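Local coordinates for protein aminoglycoside N(6')acetyltransferase (Legionella pneumophila subsp. pneumophila, PDB 3F5B) that probably transfers an acetyl group from acetyl-CoA to an amino group of an aminoglycoside, as a member of the GNAT acyltransferase family, at residues Gln19-Lys22 / Ser23-Glu26; Leu29-Ile32 / His33-His36; His117-Leu121 / Ser122-Asp126; Asp52-Glu55 / Phe56-Gly60. All blocks are in the same frame, centred on the assembly; numbering follows the deposited sequence. Where two conformers were deposited one is given.

Four contacts follow one another along the chain, each local, and none nests in or crosses another. From the N terminus, contact 1 turns the chain out of strand 15-19 into helix 25-31, and contact 2 finishes that helix and starts helix 35-38. Contact 4 ends helix 43-57, ahead of strand 65-71. Contact 3 lies in the last turns of helix 109-123, before strand 129-132. Contacts 1 and 4 meet in space: Lys22 NZ lies 2.6 Å from Asn58 OD1, probably as a hydrogen bond, and Leu57 packs on His25. Contacts 2 and 3 sit on opposite sides of the chain's centre, with centres about 26 Å apart.

Contact 1 of 4, residues Gln19-Lys22 / Ser23-Glu26; sequences QMNK and SQHE
Asn21 and Gln24 hold their side-chain amides in nearly parallel planes, only 8° apart, while the chains leading to them run at a slant to each other. OD1 and OE1, both acceptors, are not bonded to one another. The bend in Gln24 at chi2 carries OE1 back to the backbone N of Asn21, which it accepts at 3.0 Å. That bond is straight, with an N-H...O angle of 166°, and the donor arrives nearly along the line of the amide carbonyl. Gln24 N in turn donates to Asn21 O, also at 3.0 Å, so Asn21 is bonded to Gln24 through its N, to OE1, and through its O, to the backbone N. At the same helix start Asn21 OD1, placed by a chi1 of 65°, accepts Ser23 N in its carbonyl plane and forms an Asx turn, though Asn21 was modelled in two conformers and this holds for one. The Gln24 OE1 bond resembles one half of a capping box; the other half is missing, because Gln24 N bonds to Asn21 O. Here the chain leaves strand 15-19 and enters helix 25-31 of the GNAT fold. The 2.4 Å separation of Asn21 OD1 and Ser23 OG is too short to trust. Beyond the amide pair, His25 N reaches back to Lys22 O, and a water bridges Lys22 O to Glu26 N. On the inner side the bent side chain of Met20, a selenomethionine also modelled twice, brings CE alongside Gln24, 3.9 Å from its CB. Met20 also rests on Leu53 and Leu57 of helix 43-57, while Gln24 NE2 is bonded to Tyr70 OH.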
# COMPACT_ATOMS: atom_id res chain seq x y z
N GLN A 19 3.59 9.44 -8.09
CA GLN A 19 4.80 8.67 -8.12
C GLN A 19 5.91 9.51 -7.53
O GLN A 19 5.95 10.73 -7.70
CB GLN A 19 5.12 8.19 -9.53
CG GLN A 19 4.13 7.10 -9.94
CD GLN A 19 4.18 6.71 -11.40
OE1 GLN A 19 5.11 7.05 -12.12
NE2 GLN A 19 3.13 5.99 -11.85
N MSE A 20 6.80 8.87 -6.81
CA MSE A 20 7.95 9.52 -6.19
C MSE A 20 8.87 10.16 -7.22
O MSE A 20 9.05 9.61 -8.31
CB MSE A 20 8.75 8.46 -5.43
CG MSE A 20 8.04 7.93 -4.21
SE MSE A 20 8.32 9.18 -2.76
CE MSE A 20 10.27 9.02 -2.59
N ASN A 21 9.48 11.28 -6.84
CA ASN A 21 10.60 11.84 -7.59
C ASN A 21 11.78 12.04 -6.65
O ASN A 21 11.64 11.92 -5.42
CB ASN A 21 10.22 13.12 -8.37
CG ASN A 21 9.84 14.28 -7.47
OD1 ASN A 21 10.59 14.64 -6.57
ND2 ASN A 21 8.69 14.88 -7.73
N LYS A 22 12.96 12.29 -7.22
CA LYS A 22 14.19 12.38 -6.43
C LYS A 22 14.14 13.38 -5.30
O LYS A 22 14.85 13.22 -4.32
CB LYS A 22 15.40 12.74 -7.31
CG LYS A 22 15.97 11.60 -8.11
CD LYS A 22 16.99 12.15 -9.13
CE LYS A 22 17.97 11.08 -9.58
NZ LYS A 22 18.70 10.50 -8.40
N SER A 23 13.32 14.41 -5.43
CA SER A 23 13.32 15.45 -4.42
C SER A 23 12.69 14.98 -3.11
O SER A 23 12.84 15.64 -2.08
CB SER A 23 12.63 16.71 -4.93
OG SER A 23 11.26 16.43 -5.11
N GLN A 24 12.01 13.84 -3.14
CA GLN A 24 11.34 13.30 -1.96
C GLN A 24 12.08 12.10 -1.41
O GLN A 24 11.63 11.49 -0.44
CB GLN A 24 9.90 12.91 -2.31
CG GLN A 24 9.00 14.09 -2.60
CD GLN A 24 8.09 13.87 -3.79
OE1 GLN A 24 8.35 13.03 -4.67
NE2 GLN A 24 6.98 14.62 -3.82
N HIS A 25 13.20 11.76 -2.03
CA HIS A 25 13.97 10.58 -1.65
C HIS A 25 14.38 10.56 -0.16
O HIS A 25 14.09 9.60 0.58
CB HIS A 25 15.22 10.44 -2.53
CG HIS A 25 15.79 9.05 -2.56
ND1 HIS A 25 16.85 8.70 -3.37
CD2 HIS A 25 15.46 7.93 -1.88
CE1 HIS A 25 17.14 7.43 -3.20
NE2 HIS A 25 16.31 6.93 -2.29
N GLU A 26 15.06 11.63 0.27
CA GLU A 26 15.54 11.70 1.64
C GLU A 26 14.39 11.73 2.65
O GLU A 26 14.48 11.08 3.69
CB GLU A 26 16.53 12.86 1.82
CG GLU A 26 17.73 12.69 0.88
CD GLU A 26 18.94 13.49 1.26
OE1 GLU A 26 18.79 14.57 1.91
OE2 GLU A 26 20.03 13.04 0.88
O HOH W 1 15.92 13.59 -1.48

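Contact 2 of 4, residues Leu29-Ile32 / His33-His36; sequences LGWI and HQPH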
# COMPACT_ATOMS: atom_id res chain seq x y z
N LEU A 29 13.28 8.13 2.89
CA LEU A 29 14.33 7.40 3.62
C LEU A 29 14.29 7.62 5.16
O LEU A 29 14.44 6.67 5.95
CB LEU A 29 15.72 7.71 3.02
CG LEU A 29 16.07 6.94 1.73
CD1 LEU A 29 17.36 7.51 1.16
CD2 LEU A 29 16.22 5.43 1.96
N GLY A 30 14.06 8.86 5.58
CA GLY A 30 13.94 9.15 7.01
C GLY A 30 12.72 8.42 7.56
O GLY A 30 12.80 7.75 8.60
N TRP A 31 11.62 8.53 6.83
CA TRP A 31 10.35 7.93 7.22
C TRP A 31 10.49 6.45 7.57
O TRP A 31 10.00 5.99 8.59
CB TRP A 31 9.34 8.04 6.09
CG TRP A 31 8.57 9.33 6.03
CD1 TRP A 31 8.59 10.37 6.94
CD2 TRP A 31 7.63 9.71 5.03
NE1 TRP A 31 7.73 11.36 6.55
CE2 TRP A 31 7.11 10.97 5.39
CE3 TRP A 31 7.15 9.08 3.87
CZ2 TRP A 31 6.16 11.65 4.60
CZ3 TRP A 31 6.21 9.74 3.09
CH2 TRP A 31 5.72 11.02 3.46
N ILE A 32 11.20 5.70 6.74
CA ILE A 32 11.22 4.25 6.91
C ILE A 32 12.32 3.79 7.84
O ILE A 32 12.59 2.58 7.95
CB ILE A 32 11.30 3.53 5.55
CG1 ILE A 32 12.65 3.83 4.85
CG2 ILE A 32 10.10 3.93 4.68
CD1 ILE A 32 12.82 3.18 3.49
N HIS A 33 12.97 4.75 8.50
CA HIS A 33 13.85 4.47 9.62
C HIS A 33 13.28 4.91 10.98
O HIS A 33 13.99 4.92 12.00
CB HIS A 33 15.25 5.04 9.35
CG HIS A 33 15.98 4.32 8.25
ND1 HIS A 33 15.86 4.65 6.92
CD2 HIS A 33 16.81 3.24 8.30
CE1 HIS A 33 16.59 3.82 6.19
NE2 HIS A 33 17.18 2.96 7.01
N GLN A 34 12.00 5.28 11.02
CA GLN A 34 11.36 5.61 12.29
C GLN A 34 11.00 4.32 13.04
O GLN A 34 10.57 3.33 12.42
CB GLN A 34 10.10 6.45 12.07
CG GLN A 34 10.29 7.72 11.25
CD GLN A 34 8.95 8.40 10.99
OE1 GLN A 34 8.53 9.23 11.77
NE2 GLN A 34 8.25 8.01 9.92
N PRO A 35 11.14 4.33 14.39
CA PRO A 35 10.83 3.12 15.15
C PRO A 35 9.43 2.57 14.86
O PRO A 35 9.29 1.35 14.70
CB PRO A 35 11.00 3.54 16.63
CG PRO A 35 11.92 4.73 16.60
CD PRO A 35 11.63 5.44 15.25
N HIS A 36 8.42 3.43 14.71
CA HIS A 36 7.06 2.87 14.50
C HIS A 36 6.94 2.13 13.17
O HIS A 36 6.10 1.21 13.02
CB HIS A 36 5.93 3.91 14.69
CG HIS A 36 5.60 4.72 13.46
ND1 HIS A 36 6.22 5.91 13.16
CD2 HIS A 36 4.66 4.53 12.50
CE1 HIS A 36 5.71 6.41 12.06
NE2 HIS A 36 4.75 5.60 11.64
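Trp31 O is gripped twice by Gln34, once by the backbone N at 3.2 Å and once by the side-chain NE2 at 3.0 Å. The two donors come in differently: NE2 lies in the carbonyl plane on a lone pair, with the acceptor also in the plane of its own amide, whereas Gln34 N stands well above that plane. The backbone bond closes a type I turn from Trp31 to Gln34, which occupies the N-cap position of the next helix. Bonds from NE2 to Trp31 O and Cys102 O hold the rotation of the Gln34 amide, which lies beside Trp31 with its plane 23° from the indole.

From within the turn, His33 reaches back to the helix. With chi2 at 88°, its imidazole is turned so that ND1 donates to Leu29 O at 2.7 Å in an almost perfectly straight bond of 178°. The acceptor lies in the ring plane, at the edge. One carbonyl further on, Gly30 O takes His33 N.

Cys102 lies just after strand 94-101. Trp31 packs on Pro75 and Tyr78 of strand 74-84, and Ile32 and His33 lean on Ile50 of helix 43-57.

Contact 3 of 4, residues His117-Leu121 / Ser122-Asp126; sequences HEFIL and SQFSD
The helix 109-123 keeps i to i+4 bonding to its end, with Ser122 N, Gln123 N and Phe124 N donating to Glu118 O, Phe119 O and Ile120 O, before the backbone departs from helical geometry at Phe124. Onto this frame Ser122 adds a second grip: its OG also reaches Glu118 O, at 2.7 Å, from the opposite face of the carbonyl plane to that of Ser122 N at 2.9 Å. A chi1 of -65° sets the hydroxyl beside its own backbone N, which brings both donors to one acceptor.

On another side of the helix the side chains of Phe119 and Phe124 run alongside each other in the same direction. They form an offset edge-to-face pair, the edge of Phe124 toward the face of Phe119, with centroids 5.6 Å apart and planes at 65°. Phe119 CZ comes within 3.6 Å of Phe124 CE2, in the plane of the Phe124 ring. Gln123 crosses Phe119 at about a right angle and rests its CG 3.9 Å from Phe119 CE1.

This is the helix of the crossover from strand 94-101 to strand 129-132, and the aromatic pair presses it on the sheet: both rings touch Thr81, while Phe119 also meets Leu97. The chemistry therefore divides round the helix, apolar ring packing on the sheet side and, at Glu118 O, a main-chain carbonyl satisfied twice over by a serine.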
# COMPACT_ATOMS: atom_id res chain seq x y z
N HIS A 117 -8.88 3.79 0.28
CA HIS A 117 -9.95 3.87 -0.72
C HIS A 117 -9.67 4.93 -1.78
O HIS A 117 -9.85 4.67 -2.99
CB HIS A 117 -11.31 4.10 -0.10
CG HIS A 117 -11.82 2.94 0.68
ND1 HIS A 117 -12.95 3.01 1.46
CD2 HIS A 117 -11.33 1.68 0.84
CE1 HIS A 117 -13.15 1.85 2.06
NE2 HIS A 117 -12.19 1.02 1.68
N GLU A 118 -9.23 6.10 -1.35
CA GLU A 118 -8.92 7.14 -2.34
C GLU A 118 -7.74 6.78 -3.25
O GLU A 118 -7.72 7.12 -4.43
CB GLU A 118 -8.66 8.47 -1.63
CG GLU A 118 -9.93 9.08 -1.00
CD GLU A 118 -9.66 10.48 -0.43
OE1 GLU A 118 -8.50 10.91 -0.55
OE2 GLU A 118 -10.58 11.13 0.13
N PHE A 119 -6.74 6.10 -2.71
CA PHE A 119 -5.61 5.67 -3.54
C PHE A 119 -6.06 4.68 -4.63
O PHE A 119 -5.73 4.85 -5.83
CB PHE A 119 -4.52 5.07 -2.68
CG PHE A 119 -3.33 4.55 -3.44
CD1 PHE A 119 -2.48 5.41 -4.14
CD2 PHE A 119 -3.06 3.19 -3.45
CE1 PHE A 119 -1.36 4.91 -4.85
CE2 PHE A 119 -1.93 2.68 -4.16
CZ PHE A 119 -1.09 3.54 -4.85
N ILE A 120 -6.81 3.66 -4.22
CA ILE A 120 -7.30 2.66 -5.17
C ILE A 120 -8.18 3.28 -6.24
O ILE A 120 -7.99 2.99 -7.42
CB ILE A 120 -8.07 1.50 -4.47
CG1 ILE A 120 -7.09 0.73 -3.59
CG2 ILE A 120 -8.72 0.56 -5.53
CD1 ILE A 120 -7.76 -0.13 -2.50
N LEU A 121 -9.14 4.13 -5.83
CA LEU A 121 -9.99 4.79 -6.79
C LEU A 121 -9.30 5.82 -7.68
O LEU A 121 -9.72 6.01 -8.83
CB LEU A 121 -11.25 5.39 -6.13
CG LEU A 121 -12.10 4.38 -5.34
CD1 LEU A 121 -13.17 5.08 -4.55
CD2 LEU A 121 -12.72 3.31 -6.27
N SER A 122 -8.29 6.50 -7.16
CA SER A 122 -7.55 7.52 -7.92
C SER A 122 -6.53 6.93 -8.90
O SER A 122 -6.27 7.52 -9.95
CB SER A 122 -6.76 8.45 -6.96
OG SER A 122 -7.66 9.19 -6.14
N GLN A 123 -5.92 5.79 -8.53
CA GLN A 123 -4.80 5.21 -9.30
C GLN A 123 -5.09 3.82 -9.90
O GLN A 123 -4.37 3.34 -10.79
CB GLN A 123 -3.52 5.17 -8.44
CG GLN A 123 -3.02 6.56 -7.92
CD GLN A 123 -2.72 7.55 -9.04
OE1 GLN A 123 -2.46 7.16 -10.17
NE2 GLN A 123 -2.82 8.83 -8.74
N PHE A 124 -6.13 3.15 -9.43
CA PHE A 124 -6.35 1.77 -9.88
C PHE A 124 -7.81 1.48 -10.08
O PHE A 124 -8.24 0.35 -9.90
CB PHE A 124 -5.70 0.79 -8.88
CG PHE A 124 -4.20 0.92 -8.83
CD1 PHE A 124 -3.41 0.30 -9.80
CD2 PHE A 124 -3.58 1.68 -7.84
CE1 PHE A 124 -2.01 0.41 -9.78
CE2 PHE A 124 -2.18 1.83 -7.81
CZ PHE A 124 -1.39 1.19 -8.79
N SER A 125 -8.57 2.49 -10.48
CA SER A 125 -10.01 2.35 -10.67
C SER A 125 -10.38 1.30 -11.73
O SER A 125 -11.49 0.75 -11.71
CB SER A 125 -10.62 3.71 -11.02
OG SER A 125 -10.24 4.06 -12.34
N ASP A 126 -9.46 1.07 -12.65
CA ASP A 126 -9.54 0.13 -13.77
C ASP A 126 -9.07 -1.29 -13.39
O ASP A 126 -9.16 -2.23 -14.18
CB ASP A 126 -8.57 0.66 -14.82
CG ASP A 126 -7.30 1.24 -14.17
OD1 ASP A 126 -6.77 0.64 -13.20
OD2 ASP A 126 -6.85 2.32 -14.60

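Contact 4 of 4, residues Asp52-Glu55 / Phe56-Gly60; sequences DLHE and FLNDG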
# COMPACT_ATOMS: atom_id res chain seq x y z
N ASP A 52 14.95 -0.94 -3.97
CA ASP A 52 14.00 -0.78 -5.06
C ASP A 52 13.66 0.68 -5.26
O ASP A 52 13.45 1.12 -6.38
CB ASP A 52 12.71 -1.58 -4.88
CG ASP A 52 12.04 -1.91 -6.22
OD1 ASP A 52 12.65 -2.67 -7.00
OD2 ASP A 52 10.91 -1.41 -6.50
N LEU A 53 13.61 1.44 -4.16
CA LEU A 53 13.28 2.85 -4.24
C LEU A 53 14.36 3.56 -5.03
O LEU A 53 14.07 4.43 -5.87
CB LEU A 53 13.10 3.47 -2.84
CG LEU A 53 12.74 4.95 -2.76
CD1 LEU A 53 11.37 5.23 -3.37
CD2 LEU A 53 12.77 5.43 -1.31
N HIS A 54 15.60 3.19 -4.76
CA HIS A 54 16.74 3.70 -5.51
C HIS A 54 16.67 3.38 -7.02
O HIS A 54 16.92 4.27 -7.86
CB HIS A 54 18.02 3.15 -4.91
CG HIS A 54 19.25 3.83 -5.41
ND1 HIS A 54 19.84 3.53 -6.62
CD2 HIS A 54 20.00 4.82 -4.86
CE1 HIS A 54 20.90 4.29 -6.80
NE2 HIS A 54 21.02 5.08 -5.74
N GLU A 55 16.33 2.13 -7.36
CA GLU A 55 16.20 1.73 -8.78
C GLU A 55 15.11 2.55 -9.49
O GLU A 55 15.30 3.09 -10.59
CB GLU A 55 15.87 0.24 -8.90
CG GLU A 55 16.99 -0.71 -8.48
CD GLU A 55 18.21 -0.60 -9.38
OE1 GLU A 55 18.07 -0.72 -10.62
OE2 GLU A 55 19.31 -0.38 -8.84
N PHE A 56 13.98 2.66 -8.81
CA PHE A 56 12.86 3.47 -9.28
C PHE A 56 13.23 4.92 -9.55
O PHE A 56 12.84 5.47 -10.59
CB PHE A 56 11.72 3.43 -8.27
CG PHE A 56 10.47 4.11 -8.76
CD1 PHE A 56 9.60 3.46 -9.66
CD2 PHE A 56 10.17 5.40 -8.34
CE1 PHE A 56 8.46 4.09 -10.15
CE2 PHE A 56 9.02 6.05 -8.82
CZ PHE A 56 8.16 5.40 -9.73
N LEU A 57 13.98 5.52 -8.63
CA LEU A 57 14.33 6.93 -8.70
C LEU A 57 15.48 7.21 -9.67
O LEU A 57 15.59 8.31 -10.23
CB LEU A 57 14.63 7.50 -7.31
CG LEU A 57 13.37 7.69 -6.43
CD1 LEU A 57 13.74 8.20 -5.04
CD2 LEU A 57 12.35 8.62 -7.09
N ASN A 58 16.31 6.20 -9.92
CA ASN A 58 17.51 6.42 -10.70
C ASN A 58 17.50 5.78 -12.09
O ASN A 58 18.56 5.44 -12.62
CB ASN A 58 18.73 6.01 -9.87
CG ASN A 58 18.93 6.92 -8.67
OD1 ASN A 58 19.50 8.01 -8.80
ND2 ASN A 58 18.44 6.49 -7.50
N ASP A 59 16.31 5.61 -12.68
CA ASP A 59 16.17 4.98 -14.01
C ASP A 59 16.84 3.60 -14.02
O ASP A 59 17.60 3.26 -14.94
CB ASP A 59 16.74 5.90 -15.12
CG ASP A 59 16.55 5.32 -16.55
OD1 ASP A 59 15.52 4.65 -16.84
OD2 ASP A 59 17.44 5.54 -17.38
N GLY A 60 16.59 2.81 -12.98
CA GLY A 60 17.13 1.47 -12.89
C GLY A 60 16.14 0.44 -13.42
O GLY A 60 15.51 0.64 -14.45
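Asn58 ND2 donates to His54 O at 2.7 Å, and Gly60 N to Glu55 O at the same 2.7 Å, the two short bonds that close the C-terminal end of helix 43-57 in this GNAT domain. The second is the six-to-one bond of a Schellman motif, and Asp59 supplies the left-handed backbone conformation that goes with it. The motif is incomplete, since Asp59 N stays 4.1 Å from Phe56 O, too far for the usual second bond. Asn58 N adds weak bonds to His54 O and to Glu55 O, so both carbonyls at the helix end draw on more than one donor.

The Asn58 amide does more than bond to the carbonyl. His54 has chi1 near -168°, which lays its imidazole across the chain so that Asn58 ND2 sits 3.2 Å above the ring plane, over its centre. The amide is turned 27° from the ring, and its acceptor His54 O lies close to the amide plane. At the other end of the group OD1 bonds to Lys22 NZ in the turn before helix 25-31, so the whole amide is fixed at both polar atoms.

Further out, Leu53 and Leu57 lie side by side one helical turn apart, CG of Leu53 4.1 Å from CD1 of Leu57, and Leu53 also touches Val28 of helix 25-31. Phe56 heads elsewhere, its ring meeting that of His66. Glu55 bends at chi2 (-65°) so that its carboxylate hooks over the turn; OE1 accepts Lys61 N and comes 3.3 Å from Gly60 CA.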